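Local coordinates for protein trimeric intracellular cation channel type 1B.2 (Caenorhabditis elegans, PDB 5EIK) that conducts potassium ions across intracellular membranes as a homotrimer, perhaps balancing charge during calcium release from internal stores, at residues F106-P109 against F110-F114. Sequence-based numbering, arbitrary orientation.
Sequences FYSP and FDVVF. With CPL (1-palmitoyl-2-linoleoyl-sn-glycero-3-phosphocholine), chain C.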
ATOM      1  N   PHE A 106     -20.393  -4.614  19.049  1.00 35.44           N
ATOM      2  CA  PHE A 106     -20.234  -3.274  19.592  1.00 39.62           C
ATOM      3  C   PHE A 106     -21.486  -2.651  20.195  1.00 40.45           C
ATOM      4  O   PHE A 106     -21.383  -1.834  21.104  1.00 43.82           O
ATOM      5  CB  PHE A 106     -19.687  -2.312  18.519  1.00 32.61           C
ATOM      6  CG  PHE A 106     -18.220  -2.464  18.257  1.00 40.12           C
ATOM      7  CD1 PHE A 106     -17.746  -3.428  17.370  1.00 43.67           C
ATOM      8  CD2 PHE A 106     -17.306  -1.644  18.908  1.00 33.63           C
ATOM      9  CE1 PHE A 106     -16.381  -3.570  17.132  1.00 34.75           C
ATOM     10  CE2 PHE A 106     -15.940  -1.777  18.678  1.00 35.17           C
ATOM     11  CZ  PHE A 106     -15.478  -2.744  17.788  1.00 35.03           C
ATOM     12  N   TYR A 107     -22.667  -3.028  19.717  1.00 39.77           N
ATOM     13  CA  TYR A 107     -23.879  -2.385  20.225  1.00 46.23           C
ATOM     14  C   TYR A 107     -24.990  -3.205  20.883  1.00 49.51           C
ATOM     15  O   TYR A 107     -26.019  -2.636  21.239  1.00 49.93           O
ATOM     16  CB  TYR A 107     -24.490  -1.554  19.101  1.00 41.12           C
ATOM     17  CG  TYR A 107     -23.483  -0.686  18.389  1.00 54.10           C
ATOM     18  CD1 TYR A 107     -22.823   0.346  19.054  1.00 56.97           C
ATOM     19  CD2 TYR A 107     -23.186  -0.899  17.045  1.00 60.61           C
ATOM     20  CE1 TYR A 107     -21.891   1.144  18.395  1.00 58.94           C
ATOM     21  CE2 TYR A 107     -22.259  -0.110  16.379  1.00 61.31           C
ATOM     22  CZ  TYR A 107     -21.613   0.910  17.057  1.00 67.05           C
ATOM     23  OH  TYR A 107     -20.680   1.680  16.398  1.00 70.08           O
ATOM     24  N   SER A 108     -24.812  -4.515  21.049  1.00 44.43           N
ATOM     25  CA  SER A 108     -25.868  -5.312  21.680  1.00 42.27           C
ATOM     26  C   SER A 108     -26.184  -4.709  23.044  1.00 40.05           C
ATOM     27  O   SER A 108     -25.286  -4.282  23.768  1.00 42.45           O
ATOM     28  CB  SER A 108     -25.449  -6.787  21.840  1.00 30.58           C
ATOM     29  OG  SER A 108     -24.506  -6.962  22.880  1.00 41.82           O
ATOM     30  N   PRO A 109     -27.475  -4.656  23.404  1.00 44.38           N
ATOM     31  CA  PRO A 109     -27.900  -4.097  24.691  1.00 43.62           C
ATOM     32  C   PRO A 109     -27.274  -4.837  25.867  1.00 40.18           C
ATOM     33  O   PRO A 109     -27.170  -6.068  25.860  1.00 38.52           O
ATOM     34  CB  PRO A 109     -29.421  -4.246  24.640  1.00 41.38           C
ATOM     35  CG  PRO A 109     -29.601  -5.470  23.824  1.00 41.71           C
ATOM     36  CD  PRO A 109     -28.618  -5.267  22.702  1.00 46.18           C
ATOM     37  N   PHE A 110     -26.845  -4.075  26.867  1.00 34.25           N
ATOM     38  CA  PHE A 110     -26.218  -4.641  28.055  1.00 44.44           C
ATOM     39  C   PHE A 110     -24.936  -5.362  27.639  1.00 44.82           C
ATOM     40  O   PHE A 110     -24.318  -6.068  28.440  1.00 47.92           O
ATOM     41  CB  PHE A 110     -27.191  -5.606  28.771  1.00 45.84           C
ATOM     42  CG  PHE A 110     -28.505  -4.966  29.159  1.00 42.42           C
ATOM     43  CD1 PHE A 110     -28.570  -4.043  30.201  1.00 47.84           C
ATOM     44  CD2 PHE A 110     -29.669  -5.246  28.444  1.00 48.68           C
ATOM     45  CE1 PHE A 110     -29.776  -3.401  30.528  1.00 44.63           C
ATOM     46  CE2 PHE A 110     -30.883  -4.610  28.761  1.00 52.89           C
ATOM     47  CZ  PHE A 110     -30.937  -3.684  29.805  1.00 37.40           C
ATOM     48  N   ASP A 111     -24.551  -5.180  26.376  1.00 43.21           N
ATOM     49  CA  ASP A 111     -23.327  -5.771  25.848  1.00 38.84           C
ATOM     50  C   ASP A 111     -23.282  -7.296  26.021  1.00 40.43           C
ATOM     51  O   ASP A 111     -22.209  -7.865  26.217  1.00 40.20           O
ATOM     52  CB  ASP A 111     -22.135  -5.119  26.565  1.00 41.24           C
ATOM     53  CG  ASP A 111     -20.991  -4.750  25.619  1.00 56.92           C
ATOM     54  OD1 ASP A 111     -21.236  -4.486  24.419  1.00 52.97           O
ATOM     55  OD2 ASP A 111     -19.840  -4.703  26.096  1.00 57.84           O
ATOM     56  N   VAL A 112     -24.438  -7.956  25.942  1.00 38.52           N
ATOM     57  CA  VAL A 112     -24.499  -9.407  26.123  1.00 40.20           C
ATOM     58  C   VAL A 112     -23.657 -10.209  25.161  1.00 37.96           C
ATOM     59  O   VAL A 112     -23.000 -11.178  25.555  1.00 40.95           O
ATOM     60  CB  VAL A 112     -25.926  -9.956  26.007  1.00 39.25           C
ATOM     61  CG1 VAL A 112     -26.688  -9.669  27.278  1.00 51.98           C
ATOM     62  CG2 VAL A 112     -26.616  -9.351  24.783  1.00 35.96           C
ATOM     63  N   VAL A 113     -23.693  -9.834  23.892  1.00 39.96           N
ATOM     64  CA  VAL A 113     -22.919 -10.563  22.902  1.00 38.74           C
ATOM     65  C   VAL A 113     -21.444 -10.546  23.258  1.00 39.15           C
ATOM     66  O   VAL A 113     -20.791 -11.590  23.279  1.00 33.89           O
ATOM     67  CB  VAL A 113     -23.115  -9.977  21.517  1.00 38.30           C
ATOM     68  CG1 VAL A 113     -22.151 -10.635  20.536  1.00 37.88           C
ATOM     69  CG2 VAL A 113     -24.565 -10.184  21.092  1.00 29.91           C
ATOM     70  N   PHE A 114     -20.934  -9.356  23.554  1.00 36.24           N
ATOM     71  CA  PHE A 114     -19.537  -9.185  23.927  1.00 41.13           C
ATOM     72  C   PHE A 114     -19.218 -10.059  25.139  1.00 43.65           C
ATOM     73  O   PHE A 114     -18.262 -10.837  25.123  1.00 41.70           O
ATOM     74  CB  PHE A 114     -19.264  -7.712  24.259  1.00 37.38           C
ATOM     75  CG  PHE A 114     -17.874  -7.453  24.748  1.00 36.03           C
ATOM     76  CD1 PHE A 114     -16.797  -7.450  23.864  1.00 34.84           C
ATOM     77  CD2 PHE A 114     -17.629  -7.253  26.103  1.00 40.31           C
ATOM     78  CE1 PHE A 114     -15.492  -7.255  24.324  1.00 42.10           C
ATOM     79  CE2 PHE A 114     -16.328  -7.058  26.578  1.00 42.33           C
ATOM     80  CZ  PHE A 114     -15.255  -7.058  25.686  1.00 38.44           C
TER
HETATM   81  C1  CPL C 302     -28.557  -0.150  11.977  1.00157.05           C
HETATM   82  C2  CPL C 302     -28.839  -1.695  12.212  1.00150.58           C
HETATM   83  C3  CPL C 302     -27.571  -2.568  11.967  1.00144.30           C
HETATM   84  C4  CPL C 302     -25.519   1.804  14.232  1.00158.89           C
HETATM   85  C5  CPL C 302     -25.444   3.198  14.878  1.00155.51           C
HETATM   86  C6  CPL C 302     -25.355   2.445  17.416  1.00154.06           C
HETATM   87  C7  CPL C 302     -24.024   4.407  16.500  1.00154.33           C
HETATM   88  C8  CPL C 302     -25.917   4.125  16.608  1.00154.67           C
HETATM   89  C11 CPL C 302     -26.874  -3.857   9.851  1.00123.37           C
HETATM   90  C12 CPL C 302     -27.494  -4.382   8.531  1.00122.55           C
HETATM   91  C13 CPL C 302     -29.037  -4.617   8.582  1.00121.44           C
HETATM   92  C14 CPL C 302     -29.461  -6.081   8.307  1.00123.44           C
HETATM   93  C15 CPL C 302     -30.930  -6.263   7.835  1.00123.99           C
HETATM   94  C16 CPL C 302     -31.120  -7.538   6.951  1.00126.01           C
HETATM   95  C17 CPL C 302     -30.733  -8.864   7.621  1.00129.22           C
HETATM   96  C18 CPL C 302     -31.971  -9.704   8.141  1.00131.51           C
HETATM   97  C19 CPL C 302     -31.827 -10.368   9.579  1.00131.80           C
HETATM   98  C20 CPL C 302     -31.532 -11.896   9.670  1.00131.37           C
HETATM   99  C21 CPL C 302     -30.068 -12.287   9.937  1.00130.79           C
HETATM  100  C22 CPL C 302     -29.771 -12.465  11.439  1.00129.25           C
HETATM  101  C23 CPL C 302     -28.834 -13.589  11.820  1.00128.17           C
HETATM  102  C24 CPL C 302     -28.000 -13.306  13.096  1.00128.68           C
HETATM  103  C25 CPL C 302     -26.556 -13.818  12.955  1.00131.24           C
HETATM  104  C26 CPL C 302     -25.810 -13.692  14.264  1.00129.32           C
HETATM  105  C31 CPL C 302     -30.663  -2.563  13.985  1.00149.47           C
HETATM  106  C32 CPL C 302     -31.201  -3.669  13.071  1.00149.47           C
HETATM  107  C33 CPL C 302     -32.026  -4.744  13.866  1.00147.16           C
HETATM  108  C34 CPL C 302     -33.435  -4.943  13.290  1.00147.45           C
HETATM  109  C35 CPL C 302     -33.626  -6.269  12.513  1.00148.25           C
HETATM  110  C36 CPL C 302     -34.431  -6.071  11.205  1.00150.88           C
HETATM  111  C37 CPL C 302     -35.238  -7.291  10.765  1.00153.15           C
HETATM  112  C38 CPL C 302     -36.647  -6.956  10.340  1.00153.95           C
HETATM  113  C39 CPL C 302     -37.622  -7.968  10.984  1.00153.08           C
HETATM  114  C40 CPL C 302     -38.773  -7.656  11.627  1.00151.45           C
HETATM  115  C41 CPL C 302     -39.804  -6.637  11.130  1.00149.93           C
HETATM  116  C42 CPL C 302     -40.726  -7.341  10.119  1.00148.28           C
HETATM  117  C43 CPL C 302     -40.859  -6.922   8.831  1.00147.81           C
HETATM  118  C44 CPL C 302     -39.786  -7.146   7.779  1.00147.66           C
HETATM  119  C45 CPL C 302     -39.172  -5.865   7.210  1.00146.70           C
HETATM  120  N   CPL C 302     -24.839   3.214  16.250  1.00154.39           N
HETATM  121  O2  CPL C 302     -29.393  -1.849  13.587  1.00149.33           O
HETATM  122  O3  CPL C 302     -27.508  -2.652  10.505  1.00132.38           O
HETATM  123  O11 CPL C 302     -25.853  -4.434  10.356  1.00115.32           O
HETATM  124  O31 CPL C 302     -31.275  -2.266  15.038  1.00149.02           O
HETATM  125  O1P CPL C 302     -26.198   1.440  10.565  1.00167.43           O
HETATM  126  O2P CPL C 302     -27.436   2.789  12.292  1.00169.48           O
HETATM  127  O3P CPL C 302     -27.244   0.228  12.603  1.00165.79           O
HETATM  128  O4P CPL C 302     -25.173   1.761  12.821  1.00163.35           O
HETATM  129  P   CPL C 302     -26.546   1.574  12.055  1.00168.03           P
HETATM  130  O   HOH W   1     -21.877  -6.443  22.781  1.00 35.44           O
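S108 reaches forward to V113 and joins the end of the transmembrane helix 92-107 to the start of the short helix 112-117. Its CB rests against the valine, 3.6 Å from V113 CG2, a methyl that the valine's branching at CB keeps close to the helix backbone. One atom further on, OG lies between the serine's own backbone N and its carbonyl carbon (chi1 74°), which aims it at the first turn of the next helix. There it accepts the backbone N-H of V113 (N to OG 3.2 Å, 153° at the hydrogen). The small hydroxyl also meets a water 2.7 Å from S108 OG. This water also bridges to D111 OD1, to which it probably donates, and receives the N-H of F114, so serine and water together satisfy two amides at the helix start; D111, although it holds the N-cap position, makes no capping bond. Its OD2 instead forms a salt bridge with R44 of helix 30-47, and the same arginine makes a cation-pi contact with the F114 ring.

The link between the two helices is a type II beta turn of S108-P109-F110-D111. D111 N donates to S108 O at about 2.9 Å, though the placing of that nitrogen is less certain. P109 suits position i+1 because its ring fixes phi near the value required, whereas F110 at i+2 adopts positive phi (62°). P109 CB touches F110 CD2 at 3.9 Å, on the surface, and P109 O receives a weak bond from V112 N.

Just before the turn, the Y107 ring lies between F106 CB and a choline methyl of the bound phosphatidylcholine, with CPL C6 3.7 Å from Y107 CD1 and over the ring centre. A tyrosine offers this broad face while its OH bonds to S55 O.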